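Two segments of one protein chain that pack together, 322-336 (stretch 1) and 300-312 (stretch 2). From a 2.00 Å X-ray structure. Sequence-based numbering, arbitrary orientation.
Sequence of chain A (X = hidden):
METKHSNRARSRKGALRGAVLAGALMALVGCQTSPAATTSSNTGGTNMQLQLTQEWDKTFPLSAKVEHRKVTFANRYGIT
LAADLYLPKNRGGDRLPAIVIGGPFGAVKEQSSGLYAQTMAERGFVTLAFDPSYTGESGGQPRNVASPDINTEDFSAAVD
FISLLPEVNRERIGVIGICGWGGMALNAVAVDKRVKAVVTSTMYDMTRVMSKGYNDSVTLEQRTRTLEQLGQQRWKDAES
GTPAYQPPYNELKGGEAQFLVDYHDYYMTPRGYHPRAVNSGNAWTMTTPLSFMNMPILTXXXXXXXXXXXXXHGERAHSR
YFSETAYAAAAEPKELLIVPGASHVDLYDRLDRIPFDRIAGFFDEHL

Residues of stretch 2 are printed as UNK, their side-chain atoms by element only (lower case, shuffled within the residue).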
# COMPACT_ATOMS: atom_id res chain seq x y z
N PHE A 322 10.09 -10.21 5.79
CA PHE A 322 9.18 -9.26 6.45
C PHE A 322 7.90 -9.95 6.92
O PHE A 322 7.42 -9.71 8.03
CB PHE A 322 8.82 -8.10 5.52
CG PHE A 322 9.93 -7.12 5.29
CD1 PHE A 322 10.49 -6.43 6.37
CD2 PHE A 322 10.42 -6.87 4.01
CE1 PHE A 322 11.52 -5.50 6.17
CE2 PHE A 322 11.45 -5.94 3.80
CZ PHE A 322 11.99 -5.26 4.88
N SER A 323 7.34 -10.80 6.07
CA SER A 323 6.12 -11.53 6.41
C SER A 323 6.39 -12.58 7.49
O SER A 323 5.51 -12.88 8.30
CB SER A 323 5.55 -12.22 5.17
OG SER A 323 5.10 -11.27 4.23
N GLU A 324 7.59 -13.14 7.48
CA GLU A 324 7.96 -14.15 8.46
C GLU A 324 8.06 -13.51 9.84
O GLU A 324 7.70 -14.13 10.84
CB GLU A 324 9.29 -14.80 8.08
CG GLU A 324 9.24 -15.47 6.72
CD GLU A 324 10.55 -16.10 6.32
OE1 GLU A 324 11.60 -15.45 6.52
OE2 GLU A 324 10.54 -17.23 5.81
N THR A 325 8.53 -12.26 9.87
CA THR A 325 8.64 -11.51 11.12
C THR A 325 7.23 -11.16 11.61
O THR A 325 6.90 -11.36 12.77
CB THR A 325 9.47 -10.20 10.92
OG1 THR A 325 10.84 -10.53 10.69
CG2 THR A 325 9.37 -9.30 12.15
N ALA A 326 6.41 -10.64 10.70
CA ALA A 326 5.04 -10.27 11.05
C ALA A 326 4.24 -11.49 11.50
O ALA A 326 3.49 -11.43 12.47
CB ALA A 326 4.36 -9.59 9.86
N TYR A 327 4.40 -12.60 10.78
CA TYR A 327 3.68 -13.82 11.14
C TYR A 327 4.06 -14.28 12.55
O TYR A 327 3.19 -14.64 13.33
CB TYR A 327 4.00 -14.94 10.14
CG TYR A 327 3.39 -16.27 10.51
CD1 TYR A 327 2.03 -16.52 10.31
CD2 TYR A 327 4.17 -17.29 11.05
CE1 TYR A 327 1.46 -17.75 10.64
CE2 TYR A 327 3.62 -18.53 11.39
CZ TYR A 327 2.27 -18.75 11.18
OH TYR A 327 1.74 -19.98 11.48
N ALA A 328 5.35 -14.24 12.87
CA ALA A 328 5.79 -14.67 14.20
C ALA A 328 5.27 -13.74 15.28
O ALA A 328 4.94 -14.19 16.39
CB ALA A 328 7.32 -14.72 14.25
N ALA A 329 5.19 -12.45 14.96
CA ALA A 329 4.70 -11.44 15.90
C ALA A 329 3.20 -11.50 16.12
O ALA A 329 2.71 -11.15 17.20
CB ALA A 329 5.09 -10.06 15.41
N ALA A 330 2.47 -11.94 15.10
CA ALA A 330 1.01 -12.01 15.16
C ALA A 330 0.48 -13.16 16.02
O ALA A 330 1.24 -14.03 16.44
CB ALA A 330 0.44 -12.12 13.75
N ALA A 331 -0.83 -13.16 16.25
CA ALA A 331 -1.49 -14.19 17.04
C ALA A 331 -2.52 -14.90 16.17
O ALA A 331 -2.94 -14.35 15.15
CB ALA A 331 -2.18 -13.56 18.25
N GLU A 332 -2.91 -16.11 16.54
CA GLU A 332 -3.91 -16.84 15.77
C GLU A 332 -5.24 -16.09 15.92
O GLU A 332 -5.48 -15.46 16.95
CB GLU A 332 -4.07 -18.28 16.29
CG GLU A 332 -2.83 -19.16 16.10
CD GLU A 332 -2.57 -19.53 14.64
OE1 GLU A 332 -1.51 -20.13 14.37
OE2 GLU A 332 -3.42 -19.23 13.78
N PRO A 333 -6.11 -16.14 14.90
CA PRO A 333 -5.92 -16.85 13.64
C PRO A 333 -4.98 -16.15 12.66
O PRO A 333 -5.18 -14.97 12.33
CB PRO A 333 -7.34 -16.97 13.10
CG PRO A 333 -7.97 -15.70 13.58
CD PRO A 333 -7.46 -15.56 14.99
N LYS A 334 -3.97 -16.87 12.19
CA LYS A 334 -3.01 -16.32 11.25
C LYS A 334 -2.49 -17.39 10.30
O LYS A 334 -2.47 -18.58 10.64
CB LYS A 334 -1.82 -15.70 11.99
CG LYS A 334 -1.03 -16.68 12.86
CD LYS A 334 0.16 -15.99 13.54
CE LYS A 334 0.93 -16.96 14.43
NZ LYS A 334 2.11 -16.33 15.10
N GLU A 335 -2.10 -16.98 9.10
CA GLU A 335 -1.55 -17.92 8.13
C GLU A 335 -0.53 -17.25 7.24
O GLU A 335 -0.75 -16.15 6.74
CB GLU A 335 -2.64 -18.52 7.23
CG GLU A 335 -2.05 -19.54 6.25
CD GLU A 335 -3.02 -19.99 5.18
OE1 GLU A 335 -4.23 -20.11 5.48
OE2 GLU A 335 -2.58 -20.24 4.04
N LEU A 336 0.60 -17.92 7.06
CA LEU A 336 1.64 -17.44 6.18
C LEU A 336 1.59 -18.34 4.95
O LEU A 336 1.88 -19.53 5.03
CB LEU A 336 3.02 -17.52 6.85
CG LEU A 336 4.21 -17.27 5.91
CD1 LEU A 336 3.98 -16.02 5.08
CD2 LEU A 336 5.48 -17.15 6.75
N UNK A 300 0.87 -3.29 18.12
CA UNK A 300 -0.32 -3.99 18.59
C UNK A 300 -0.87 -5.04 17.62
O UNK A 300 -2.07 -5.34 17.62
o UNK A 300 0.63 0.71 22.78
c UNK A 300 -0.88 -2.26 21.29
c UNK A 300 -0.38 -1.37 22.23
c UNK A 300 0.12 -0.14 21.83
c UNK A 300 -0.89 -1.94 19.93
c UNK A 300 -0.39 -0.70 19.54
c UNK A 300 0.12 0.21 20.48
c UNK A 300 -1.38 -2.95 18.91
N UNK A 301 0.02 -5.62 16.83
CA UNK A 301 -0.37 -6.62 15.85
C UNK A 301 -1.14 -7.81 16.43
O UNK A 301 -2.01 -8.37 15.76
c UNK A 301 1.55 -8.42 12.99
c UNK A 301 0.43 -8.03 13.92
c UNK A 301 0.87 -7.13 15.07
c UNK A 301 1.82 -7.86 16.02
N UNK A 302 -0.85 -8.19 17.67
CA UNK A 302 -1.54 -9.31 18.29
C UNK A 302 -2.99 -8.99 18.62
O UNK A 302 -3.79 -9.89 18.91
c UNK A 302 0.53 -10.40 19.34
c UNK A 302 2.53 -11.47 20.44
n UNK A 302 3.27 -11.70 21.72
c UNK A 302 1.22 -10.73 20.66
c UNK A 302 -0.82 -9.75 19.57
N UNK A 303 -3.34 -7.71 18.57
CA UNK A 303 -4.70 -7.29 18.86
C UNK A 303 -5.62 -7.30 17.65
O UNK A 303 -6.74 -6.78 17.70
c UNK A 303 -4.09 -4.72 21.72
o UNK A 303 -4.93 -3.83 21.48
c UNK A 303 -4.19 -6.04 20.99
o UNK A 303 -3.18 -4.59 22.56
c UNK A 303 -4.70 -5.92 19.56
N UNK A 304 -5.13 -7.88 16.57
CA UNK A 304 -5.94 -8.05 15.37
C UNK A 304 -6.81 -9.25 15.74
O UNK A 304 -8.00 -9.29 15.44
c UNK A 304 -4.40 -7.07 13.63
c UNK A 304 -3.34 -7.27 12.55
c UNK A 304 -5.06 -8.36 14.13
c UNK A 304 -5.92 -8.97 13.01
N UNK A 305 -6.20 -10.23 16.42
CA UNK A 305 -6.95 -11.41 16.85
C UNK A 305 -8.08 -10.92 17.76
O UNK A 305 -7.91 -9.91 18.45
c UNK A 305 -6.03 -12.36 17.63
o UNK A 305 -6.75 -13.47 18.15
N UNK A 306 -9.22 -11.62 17.80
CA UNK A 306 -9.63 -12.85 17.11
C UNK A 306 -9.81 -12.76 15.59
O UNK A 306 -10.09 -13.78 14.95
c UNK A 306 -10.27 -11.22 18.75
c UNK A 306 -10.88 -12.54 19.11
c UNK A 306 -10.94 -13.24 17.80
N UNK A 307 -9.70 -11.57 15.02
CA UNK A 307 -9.85 -11.42 13.56
C UNK A 307 -8.67 -12.10 12.86
O UNK A 307 -7.55 -12.08 13.37
c UNK A 307 -9.48 -6.02 14.48
c UNK A 307 -11.18 -9.24 13.67
c UNK A 307 -9.91 -9.93 13.18
n UNK A 307 -9.88 -5.16 13.55
n UNK A 307 -10.01 -7.24 14.53
c UNK A 307 -11.04 -7.73 13.61
n UNK A 307 -8.55 -5.66 15.36
N UNK A 308 -8.91 -12.70 11.68
CA UNK A 308 -7.91 -13.41 10.88
C UNK A 308 -6.95 -12.61 10.01
O UNK A 308 -7.31 -11.57 9.44
c UNK A 308 -10.22 -12.74 11.01
c UNK A 308 -9.91 -13.44 9.68
c UNK A 308 -8.77 -14.35 10.05
N UNK A 309 -5.73 -13.13 9.89
CA UNK A 309 -4.68 -12.52 9.07
C UNK A 309 -4.14 -13.57 8.10
O UNK A 309 -3.88 -14.71 8.49
c UNK A 309 -3.88 -11.03 10.94
c UNK A 309 -3.47 -12.06 9.90
c UNK A 309 -2.43 -11.46 8.98
c UNK A 309 -2.74 -10.64 11.86
N UNK A 310 -3.98 -13.18 6.84
CA UNK A 310 -3.42 -14.06 5.82
C UNK A 310 -2.28 -13.29 5.17
O UNK A 310 -2.52 -12.33 4.43
c UNK A 310 -4.47 -14.43 4.77
c UNK A 310 -5.05 -15.42 2.53
c UNK A 310 -3.92 -15.13 3.51
c UNK A 310 -3.22 -16.43 3.91
N UNK A 311 -1.05 -13.67 5.46
CA UNK A 311 0.09 -12.99 4.85
C UNK A 311 0.55 -13.85 3.67
O UNK A 311 0.82 -15.04 3.84
c UNK A 311 0.39 -13.08 8.20
c UNK A 311 1.22 -12.83 5.87
c UNK A 311 0.82 -12.07 7.15
c UNK A 311 2.00 -11.25 7.68
N UNK A 312 0.61 -13.25 2.49
CA UNK A 312 0.99 -13.95 1.27
C UNK A 312 2.36 -13.45 0.80
O UNK A 312 2.61 -12.26 0.80
c UNK A 312 -0.07 -13.70 0.16
c UNK A 312 -1.46 -14.04 0.70
c UNK A 312 0.26 -14.52 -1.09
c UNK A 312 -2.60 -13.83 -0.29
O HOH W 1 -2.75 -11.07 15.65
O HOH W 2 -4.95 -12.41 14.30
O HOH W 3 2.78 -10.37 2.85

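Position 300 carries one carbon leading to a six-carbon ring that bears an oxygen, and it touches nothing on stretch 1; it is Tyr300. At 301 four carbons fork at the first, one arm two carbons long, and lie against Ala326, Ala329 and Ala330. This is Ile301, whose CD1 sits 3.9 Å from CB of Ala330. At 302 four carbons in a row end in nitrogen, and the chain passes close to the backbone of Ala329; this is Lys302, its CG 3.1 Å from O of Ala329. At 303 the CA-to-CB bond points away from stretch 1, and three carbons, the third carrying two oxygens, make no contact with it; this is Glu303. Position 304 repeats the four-carbon fork of 301, without contact to stretch 1, and is Ile304.

At 305 a single carbon bears one oxygen that approaches the backbone of Glu332: Ser305, whose OG donates a hydrogen bond to O of Glu332 at 2.6 Å. At 306 three carbons close a ring onto the backbone nitrogen, giving Pro306, which follows a cis peptide bond; its O lies 3.2 Å from CG of Pro333, itself preceded by a cis peptide. Position 307 shows three carbons, a nitrogen and a carbon with two more nitrogens. This is Arg307, turned back on its own stretch, where NE donates to O of Ile304 (3.0 Å) and NH2 to O of Glu303 (3.2 Å). At 308 three carbons again close a ring onto the backbone nitrogen, beside the ring of Pro333; this is Pro308, its CB 3.9 Å from CG of Pro333.

The four carbons at 309 fork at the first, with one longer arm reaching Ala330; this is Ile309, with CD1 4.0 Å from CB of Ala330. At 310 four carbons fork at the second and approach the side chain of Glu335, as expected of Leu310. The same pattern at 311 packs against Ala326 and the edge of the Tyr327 ring. It is Leu311, the residue most covered by stretch 1, with CD2 3.6 Å from CB of Ala326. At 312 four carbons fork at the first, one arm two carbons long; the CA-to-CB bond points away from stretch 1, and the side chain stays out of contact with it: Ile312. A water links its O to OG of Ser323.

The contact joins a parallel strand pairing to a helix packed over one sheet face. N of Ile309 donates to O of Pro333 (3.1 Å), N of Glu335 to O of Ile309 (2.9 Å), and N of Leu311 to O of Glu335 (2.8 Å), fixing the register. Ile309 and Leu311 share a face and, with Ile301, meet the small alanines of the helix and its exit, whose short side chains accompany this close packing.

Stretch 2 300-312: YIKEISPRPILLI
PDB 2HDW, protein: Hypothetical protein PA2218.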